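Local coordinates for protein glucuronan lyase A (Trichoderma reesei, PDB 2ZZJ) that probably cleaves beta-1,4-linked glucuronan from within the chain as a polysaccharide lyase, and carries a bound calcium ion in a beta-jelly roll, at residues 122-127 with 133-138; 70-75 with 110-115. All coordinates share one frame; numbering follows the deposited sequence.

How the contacts relate
Along the chain, contact 2 comes to an end before contact 1 opens, and their centres lie 20 Å apart. Contact 2 is buried near the middle of the jelly roll, where strand 66-76 of one antiparallel sheet faces strand 106-115 of the other. Contact 1 sits at the surface, in the hairpin of strands 118-126 and 135-145, which extends that second sheet. Strands 106-115 and 118-126 are sheet neighbours, and here the contacts touch: Arg122 O probably accepts a hydrogen bond from Thr110 OG1 at 2.8 Å, and Arg122 CZ packs on Met111 SD at 3.6 Å. One sheet thus runs from the sandwich interior out to the hairpin end.

Contact 1 (122-127 with 133-138); sequences RYVNGH and CGRNIV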
ATOM      1  N   ARG A 122      -8.585  -2.652  -2.126  1.00 17.89           N
ATOM      2  CA  ARG A 122      -9.677  -2.009  -2.856  1.00 18.99           C
ATOM      3  C   ARG A 122      -9.150  -1.523  -4.171  1.00 20.38           C
ATOM      4  O   ARG A 122      -7.943  -1.471  -4.363  1.00 19.67           O
ATOM      5  CB  ARG A 122     -10.171  -0.798  -2.070  1.00 18.80           C
ATOM      6  CG  ARG A 122      -9.194   0.325  -2.033  1.00 18.24           C
ATOM      7  CD  ARG A 122      -9.653   1.478  -1.161  1.00 18.72           C
ATOM      8  NE  ARG A 122      -9.166   2.727  -1.715  1.00 17.93           N
ATOM      9  CZ  ARG A 122      -9.580   3.934  -1.335  1.00 22.96           C
ATOM     10  NH1 ARG A 122      -9.075   5.019  -1.898  1.00 20.77           N
ATOM     11  NH2 ARG A 122     -10.511   4.063  -0.384  1.00 22.25           N
ATOM     12  N   TYR A 123     -10.051  -1.188  -5.093  1.00 20.22           N
ATOM     13  CA  TYR A 123      -9.689  -0.380  -6.232  1.00 22.73           C
ATOM     14  C   TYR A 123     -10.781   0.673  -6.377  1.00 23.85           C
ATOM     15  O   TYR A 123     -11.871   0.534  -5.783  1.00 23.51           O
ATOM     16  CB  TYR A 123      -9.544  -1.215  -7.507  1.00 23.45           C
ATOM     17  CG  TYR A 123     -10.727  -2.115  -7.842  1.00 23.03           C
ATOM     18  CD1 TYR A 123     -11.792  -1.662  -8.652  1.00 26.22           C
ATOM     19  CD2 TYR A 123     -10.786  -3.405  -7.370  1.00 23.06           C
ATOM     20  CE1 TYR A 123     -12.891  -2.505  -8.965  1.00 26.19           C
ATOM     21  CE2 TYR A 123     -11.867  -4.251  -7.670  1.00 24.44           C
ATOM     22  CZ  TYR A 123     -12.926  -3.791  -8.475  1.00 26.93           C
ATOM     23  OH  TYR A 123     -13.997  -4.660  -8.759  1.00 27.43           O
ATOM     24  N   VAL A 124     -10.469   1.710  -7.147  1.00 25.21           N
ATOM     25  CA  VAL A 124     -11.352   2.850  -7.373  1.00 26.70           C
ATOM     26  C   VAL A 124     -11.592   3.004  -8.864  1.00 27.82           C
ATOM     27  O   VAL A 124     -10.670   2.874  -9.668  1.00 28.04           O
ATOM     28  CB  VAL A 124     -10.718   4.136  -6.779  1.00 26.05           C
ATOM     29  CG1 VAL A 124     -11.583   5.344  -6.999  1.00 28.84           C
ATOM     30  CG2 VAL A 124     -10.516   3.957  -5.276  1.00 26.41           C
ATOM     31  N   ASN A 125     -12.838   3.275  -9.248  1.00 28.71           N
ATOM     32  CA  ASN A 125     -13.120   3.613 -10.639  1.00 29.96           C
ATOM     33  C   ASN A 125     -14.187   4.707 -10.696  1.00 31.27           C
ATOM     34  O   ASN A 125     -14.836   5.022  -9.689  1.00 30.93           O
ATOM     35  CB  ASN A 125     -13.537   2.373 -11.446  1.00 29.65           C
ATOM     36  CG  ASN A 125     -14.750   1.694 -10.867  1.00 30.54           C
ATOM     37  OD1 ASN A 125     -15.702   2.361 -10.453  1.00 33.98           O
ATOM     38  ND2 ASN A 125     -14.744   0.362 -10.841  1.00 31.48           N
ATOM     39  N   GLY A 126     -14.362   5.273 -11.880  1.00 32.52           N
ATOM     40  CA  GLY A 126     -15.174   6.461 -12.031  1.00 34.00           C
ATOM     41  C   GLY A 126     -14.309   7.565 -12.591  1.00 33.84           C
ATOM     42  O   GLY A 126     -13.333   7.297 -13.278  1.00 34.60           O
ATOM     43  N   HIS A 127     -14.686   8.803 -12.291  1.00 34.90           N
ATOM     44  CA  HIS A 127     -14.174  10.020 -12.960  1.00 34.78           C
ATOM     45  C   HIS A 127     -13.517  10.996 -11.956  1.00 33.98           C
ATOM     46  O   HIS A 127     -12.464  11.577 -12.231  1.00 34.88           O
ATOM     47  CB  HIS A 127     -15.300  10.735 -13.759  1.00 35.22           C
ATOM     48  CG  HIS A 127     -14.816  11.906 -14.563  1.00 37.19           C
ATOM     49  ND1 HIS A 127     -13.943  11.778 -15.624  1.00 38.98           N
ATOM     50  CD2 HIS A 127     -15.072  13.233 -14.451  1.00 39.16           C
ATOM     51  CE1 HIS A 127     -13.687  12.969 -16.135  1.00 39.82           C
ATOM     52  NE2 HIS A 127     -14.350  13.871 -15.434  1.00 38.69           N
ATOM     53  N   CYS A 133     -17.793  14.476  -9.969  1.00 38.58           N
ATOM     54  CA  CYS A 133     -16.931  13.817  -8.968  1.00 37.65           C
ATOM     55  C   CYS A 133     -17.339  12.397  -8.644  1.00 37.76           C
ATOM     56  O   CYS A 133     -16.808  11.798  -7.715  1.00 37.36           O
ATOM     57  CB  CYS A 133     -16.866  14.623  -7.677  1.00 37.74           C
ATOM     58  SG  CYS A 133     -16.027  16.181  -7.902  1.00 35.70           S
ATOM     59  N   GLY A 134     -18.274  11.868  -9.434  1.00 37.99           N
ATOM     60  CA  GLY A 134     -18.696  10.473  -9.359  1.00 38.69           C
ATOM     61  C   GLY A 134     -17.505   9.538  -9.435  1.00 39.00           C
ATOM     62  O   GLY A 134     -16.745   9.558 -10.411  1.00 39.07           O
ATOM     63  N   ARG A 135     -17.321   8.773  -8.359  1.00 39.40           N
ATOM     64  CA  ARG A 135     -16.324   7.694  -8.283  1.00 39.09           C
ATOM     65  C   ARG A 135     -16.868   6.580  -7.392  1.00 38.54           C
ATOM     66  O   ARG A 135     -17.704   6.827  -6.525  1.00 39.19           O
ATOM     67  CB  ARG A 135     -14.988   8.217  -7.742  1.00 39.30           C
ATOM     68  CG  ARG A 135     -14.907   8.286  -6.236  1.00 39.71           C
ATOM     69  CD  ARG A 135     -13.469   8.463  -5.766  1.00 41.97           C
ATOM     70  NE  ARG A 135     -13.436   8.882  -4.368  1.00 44.32           N
ATOM     71  CZ  ARG A 135     -12.367   8.795  -3.580  1.00 47.87           C
ATOM     72  NH1 ARG A 135     -11.225   8.296  -4.053  1.00 50.38           N
ATOM     73  NH2 ARG A 135     -12.434   9.200  -2.315  1.00 48.40           N
ATOM     74  N   ASN A 136     -16.397   5.357  -7.621  1.00 37.28           N
ATOM     75  CA  ASN A 136     -16.843   4.186  -6.897  1.00 35.71           C
ATOM     76  C   ASN A 136     -15.621   3.517  -6.275  1.00 34.40           C
ATOM     77  O   ASN A 136     -14.584   3.408  -6.923  1.00 35.16           O
ATOM     78  CB  ASN A 136     -17.581   3.228  -7.859  1.00 36.50           C
ATOM     79  CG  ASN A 136     -18.331   2.105  -7.138  1.00 38.57           C
ATOM     80  OD1 ASN A 136     -18.427   0.985  -7.652  1.00 43.62           O
ATOM     81  ND2 ASN A 136     -18.863   2.391  -5.949  1.00 41.59           N
ATOM     82  N   ILE A 137     -15.744   3.105  -5.020  1.00 32.58           N
ATOM     83  CA  ILE A 137     -14.688   2.396  -4.290  1.00 30.55           C
ATOM     84  C   ILE A 137     -15.151   0.964  -4.064  1.00 29.87           C
ATOM     85  O   ILE A 137     -16.152   0.732  -3.375  1.00 29.37           O
ATOM     86  CB  ILE A 137     -14.360   3.084  -2.945  1.00 31.12           C
ATOM     87  CG1 ILE A 137     -13.943   4.545  -3.176  1.00 29.67           C
ATOM     88  CG2 ILE A 137     -13.262   2.321  -2.187  1.00 30.63           C
ATOM     89  CD1 ILE A 137     -13.794   5.404  -1.884  1.00 30.82           C
ATOM     90  N   VAL A 138     -14.445   0.002  -4.653  1.00 27.62           N
ATOM     91  CA  VAL A 138     -14.778  -1.415  -4.443  1.00 27.33           C
ATOM     92  C   VAL A 138     -13.807  -2.000  -3.415  1.00 26.90           C
ATOM     93  O   VAL A 138     -12.626  -2.161  -3.714  1.00 25.72           O
ATOM     94  CB  VAL A 138     -14.695  -2.219  -5.743  1.00 26.96           C
ATOM     95  CG1 VAL A 138     -14.954  -3.689  -5.480  1.00 27.82           C
ATOM     96  CG2 VAL A 138     -15.692  -1.664  -6.804  1.00 27.98           C
TER
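Tyr123 and Val138 form one rung of an antiparallel beta hairpin, strand 118-126 turning back into strand 135-145, with their backbones bonded in both directions. Tyr123 N gives its hydrogen to Val138 O at 3.1 Å, and Val138 N reaches Tyr123 O at 2.9 Å. Two residues on, Asn125 and Asn136 repeat the pattern; the bond from Asn136 N to Asn125 O is short, at 2.6 Å, and nearly straight (168°). The backbone angles of Gly126 favour glycine, and Gly126 CA lies 4.1 Å from Arg135 CA. Beyond it the ladder ends with His127 N on Gly134 O. The side-chain polar ends look elsewhere: Tyr123 OH bonds to Glu180, Asn125 ND2 to the carbonyl of Ala184, and His127 ND1 to Asp188. Arg122 leans toward the partner strand; Ser109 O takes its NE, while Ile137 CG2, on the face of Val124, packs 3.7 Å from Arg122 NH2. Arg135 holds its chain extended and carries Val124 CG1 against its CD at 3.8 Å; its guanidinium makes a cation-pi contact with Tyr128, but NH1 is buried without a hydrogen-bonding partner. Val138 runs alongside Tyr123 in a CH-pi contact, its CB over one face of the ring at 3.8 Å from the centroid, 20° off the normal, with CG1 beside the hydroxyl and CG2 beside CE1.

Contact 2 (70-75 with 110-115); sequences YGFAFR and TMIWIQ
Phe72 and Ile112 meet from opposite directions, the isoleucine presenting its terminal methyl to the rim of the ring. Ile112 CD1 sits near the ring plane, 4.1 Å from Phe72 CE2 and equally close to CZ, so an edge is touched and neither face. The reach comes from both sides: Phe72 swings its CG between the backbone N and carbonyl carbon (chi1 60°), and Ile112 holds CD1 anti to its own CA (chi2 -177°), which extends the side chain toward the ring. One step further along, Phe74 meets Ile114 less squarely. Ile114 kinks at the end, and its CD1 comes to 4.3 Å from Phe74 CE1, oblique to the ring. This is the interior of the jelly-roll sandwich, where strand 66-76 of one sheet and strand 106-115 of the other face each other across side chains alone: no hydrogen bond crosses, and the nearest pair of CA atoms, Phe74 and Trp113, is 11.4 Å apart. Val154 lies against both phenylalanines, while Leu119 and Leu156 touch Ile112. The calcium ion, which Asp222 helps to bind, is about 11 Å from the side chain of Phe72. Alternation along strand 106-115 sends Trp113 and Gln115 to the far side of their sheet. There Gln115 OE1 lies in the plane of the indole and takes the hydrogen of Trp113 NE1 at 2.8 Å, almost straight (171°), and the Trp113 ring meets that of Tyr120.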
ATOM      1  N   TYR A  70       3.330  -6.101  -8.990  1.00 11.40           N
ATOM      2  CA  TYR A  70       3.974  -5.471  -7.827  1.00 11.01           C
ATOM      3  C   TYR A  70       4.176  -6.564  -6.779  1.00 10.96           C
ATOM      4  O   TYR A  70       3.289  -7.392  -6.580  1.00 10.74           O
ATOM      5  CB  TYR A  70       3.037  -4.412  -7.223  1.00 11.06           C
ATOM      6  CG  TYR A  70       2.626  -3.393  -8.262  1.00 12.07           C
ATOM      7  CD1 TYR A  70       3.379  -2.215  -8.459  1.00 13.38           C
ATOM      8  CD2 TYR A  70       1.542  -3.635  -9.106  1.00 15.09           C
ATOM      9  CE1 TYR A  70       3.011  -1.286  -9.472  1.00 13.47           C
ATOM     10  CE2 TYR A  70       1.191  -2.715 -10.112  1.00 14.08           C
ATOM     11  CZ  TYR A  70       1.919  -1.555 -10.256  1.00 15.73           C
ATOM     12  OH  TYR A  70       1.572  -0.661 -11.236  1.00 16.31           O
ATOM     13  N   GLY A  71       5.310  -6.550  -6.092  1.00 10.65           N
ATOM     14  CA  GLY A  71       5.575  -7.540  -5.044  1.00  9.21           C
ATOM     15  C   GLY A  71       6.239  -6.819  -3.873  1.00  9.47           C
ATOM     16  O   GLY A  71       7.027  -5.871  -4.074  1.00 10.24           O
ATOM     17  N   PHE A  72       5.947  -7.250  -2.658  1.00  8.55           N
ATOM     18  CA  PHE A  72       6.723  -6.792  -1.483  1.00  8.93           C
ATOM     19  C   PHE A  72       6.574  -7.771  -0.361  1.00  9.95           C
ATOM     20  O   PHE A  72       5.597  -8.565  -0.332  1.00  9.37           O
ATOM     21  CB  PHE A  72       6.345  -5.399  -1.017  1.00  8.93           C
ATOM     22  CG  PHE A  72       4.895  -5.257  -0.598  1.00  8.98           C
ATOM     23  CD1 PHE A  72       4.556  -5.270   0.749  1.00 11.79           C
ATOM     24  CD2 PHE A  72       3.890  -5.104  -1.560  1.00 12.40           C
ATOM     25  CE1 PHE A  72       3.196  -5.125   1.160  1.00 11.59           C
ATOM     26  CE2 PHE A  72       2.544  -4.967  -1.177  1.00 10.75           C
ATOM     27  CZ  PHE A  72       2.201  -4.984   0.179  1.00 11.67           C
ATOM     28  N   ALA A  73       7.559  -7.753   0.537  1.00  9.31           N
ATOM     29  CA  ALA A  73       7.394  -8.514   1.761  1.00 10.10           C
ATOM     30  C   ALA A  73       7.121  -7.544   2.902  1.00 10.52           C
ATOM     31  O   ALA A  73       7.665  -6.438   2.919  1.00 10.75           O
ATOM     32  CB  ALA A  73       8.645  -9.339   2.052  1.00 10.02           C
ATOM     33  N   PHE A  74       6.298  -7.945   3.854  1.00 10.18           N
ATOM     34  CA  PHE A  74       6.061  -7.127   5.064  1.00  9.82           C
ATOM     35  C   PHE A  74       5.887  -8.006   6.295  1.00 10.43           C
ATOM     36  O   PHE A  74       5.598  -9.194   6.176  1.00 10.11           O
ATOM     37  CB  PHE A  74       4.859  -6.179   4.899  1.00 10.66           C
ATOM     38  CG  PHE A  74       3.525  -6.858   5.098  1.00  9.49           C
ATOM     39  CD1 PHE A  74       2.901  -6.841   6.343  1.00 10.24           C
ATOM     40  CD2 PHE A  74       2.934  -7.579   4.039  1.00  9.84           C
ATOM     41  CE1 PHE A  74       1.651  -7.502   6.546  1.00 11.00           C
ATOM     42  CE2 PHE A  74       1.679  -8.262   4.228  1.00 13.81           C
ATOM     43  CZ  PHE A  74       1.064  -8.211   5.480  1.00 12.71           C
ATOM     44  N   ARG A  75       6.056  -7.395   7.464  1.00 11.23           N
ATOM     45  CA  ARG A  75       6.036  -8.106   8.720  1.00 10.95           C
ATOM     46  C   ARG A  75       5.489  -7.169   9.782  1.00 11.67           C
ATOM     47  O   ARG A  75       5.978  -6.050   9.945  1.00 10.97           O
ATOM     48  CB  ARG A  75       7.462  -8.509   9.084  1.00 11.74           C
ATOM     49  CG  ARG A  75       7.563  -9.276  10.408  1.00 12.33           C
ATOM     50  CD  ARG A  75       9.026  -9.407  10.766  1.00 17.06           C
ATOM     51  NE  ARG A  75       9.238 -10.232  11.956  1.00 18.90           N
ATOM     52  CZ  ARG A  75       9.222  -9.760  13.197  1.00 21.76           C
ATOM     53  NH1 ARG A  75       8.978  -8.490  13.420  1.00 19.32           N
ATOM     54  NH2 ARG A  75       9.462 -10.573  14.227  1.00 23.01           N
ATOM     55  N   THR A 110      -5.841   2.231  -5.407  1.00 17.28           N
ATOM     56  CA  THR A 110      -5.755   0.954  -4.725  1.00 16.51           C
ATOM     57  C   THR A 110      -4.949   1.147  -3.435  1.00 16.13           C
ATOM     58  O   THR A 110      -3.928   1.852  -3.419  1.00 15.08           O
ATOM     59  CB  THR A 110      -5.181  -0.156  -5.635  1.00 16.43           C
ATOM     60  OG1 THR A 110      -6.234  -0.672  -6.486  1.00 16.86           O
ATOM     61  CG2 THR A 110      -4.613  -1.314  -4.839  1.00 15.88           C
ATOM     62  N   MET A 111      -5.442   0.528  -2.358  1.00 15.35           N
ATOM     63  CA  MET A 111      -4.781   0.579  -1.045  1.00 15.93           C
ATOM     64  C   MET A 111      -4.765  -0.813  -0.468  1.00 14.84           C
ATOM     65  O   MET A 111      -5.648  -1.656  -0.775  1.00 15.98           O
ATOM     66  CB  MET A 111      -5.492   1.549  -0.064  1.00 15.25           C
ATOM     67  CG  MET A 111      -5.524   3.016  -0.543  1.00 15.95           C
ATOM     68  SD  MET A 111      -6.554   4.052   0.564  1.00 18.60           S
ATOM     69  CE  MET A 111      -5.317   4.537   1.729  1.00 17.91           C
ATOM     70  N   ILE A 112      -3.762  -1.074   0.365  1.00 13.08           N
ATOM     71  CA  ILE A 112      -3.670  -2.358   1.034  1.00 12.32           C
ATOM     72  C   ILE A 112      -3.542  -2.086   2.515  1.00 12.09           C
ATOM     73  O   ILE A 112      -2.701  -1.289   2.930  1.00 10.95           O
ATOM     74  CB  ILE A 112      -2.446  -3.196   0.517  1.00 12.54           C
ATOM     75  CG1 ILE A 112      -2.485  -3.286  -1.029  1.00 12.66           C
ATOM     76  CG2 ILE A 112      -2.414  -4.588   1.252  1.00 11.18           C
ATOM     77  CD1 ILE A 112      -1.401  -4.120  -1.692  1.00 13.61           C
ATOM     78  N   TRP A 113      -4.369  -2.742   3.331  1.00 12.94           N
ATOM     79  CA  TRP A 113      -4.351  -2.460   4.761  1.00 12.87           C
ATOM     80  C   TRP A 113      -4.690  -3.665   5.612  1.00 13.85           C
ATOM     81  O   TRP A 113      -5.124  -4.675   5.081  1.00 13.22           O
ATOM     82  CB  TRP A 113      -5.237  -1.256   5.117  1.00 13.06           C
ATOM     83  CG  TRP A 113      -6.766  -1.403   4.970  1.00 14.30           C
ATOM     84  CD1 TRP A 113      -7.675  -1.587   5.996  1.00 15.56           C
ATOM     85  CD2 TRP A 113      -7.552  -1.244   3.775  1.00 15.69           C
ATOM     86  NE1 TRP A 113      -8.960  -1.600   5.500  1.00 14.66           N
ATOM     87  CE2 TRP A 113      -8.919  -1.392   4.149  1.00 14.39           C
ATOM     88  CE3 TRP A 113      -7.239  -0.998   2.418  1.00 14.10           C
ATOM     89  CZ2 TRP A 113      -9.967  -1.291   3.223  1.00 13.39           C
ATOM     90  CZ3 TRP A 113      -8.286  -0.922   1.484  1.00 15.29           C
ATOM     91  CH2 TRP A 113      -9.644  -1.071   1.910  1.00 15.60           C
ATOM     92  N   ILE A 114      -4.399  -3.537   6.909  1.00 14.81           N
ATOM     93  CA  ILE A 114      -4.806  -4.511   7.956  1.00 16.26           C
ATOM     94  C   ILE A 114      -6.025  -3.960   8.682  1.00 16.13           C
ATOM     95  O   ILE A 114      -6.014  -2.814   9.108  1.00 15.75           O
ATOM     96  CB  ILE A 114      -3.657  -4.722   9.027  1.00 16.20           C
ATOM     97  CG1 ILE A 114      -2.307  -5.044   8.362  1.00 18.44           C
ATOM     98  CG2 ILE A 114      -3.991  -5.875   9.971  1.00 16.23           C
ATOM     99  CD1 ILE A 114      -2.309  -6.315   7.547  1.00 18.72           C
ATOM    100  N   GLN A 115      -7.078  -4.772   8.831  1.00 17.56           N
ATOM    101  CA  GLN A 115      -8.241  -4.423   9.646  1.00 18.59           C
ATOM    102  C   GLN A 115      -8.496  -5.663  10.496  1.00 18.41           C
ATOM    103  O   GLN A 115      -8.633  -6.739   9.958  1.00 17.50           O
ATOM    104  CB  GLN A 115      -9.432  -4.122   8.713  1.00 19.38           C
ATOM    105  CG  GLN A 115     -10.513  -3.241   9.263  1.00 21.57           C
ATOM    106  CD  GLN A 115     -11.499  -2.761   8.191  1.00 20.94           C
ATOM    107  OE1 GLN A 115     -11.135  -2.059   7.245  1.00 22.04           O
ATOM    108  NE2 GLN A 115     -12.774  -3.106   8.369  1.00 22.20           N
TER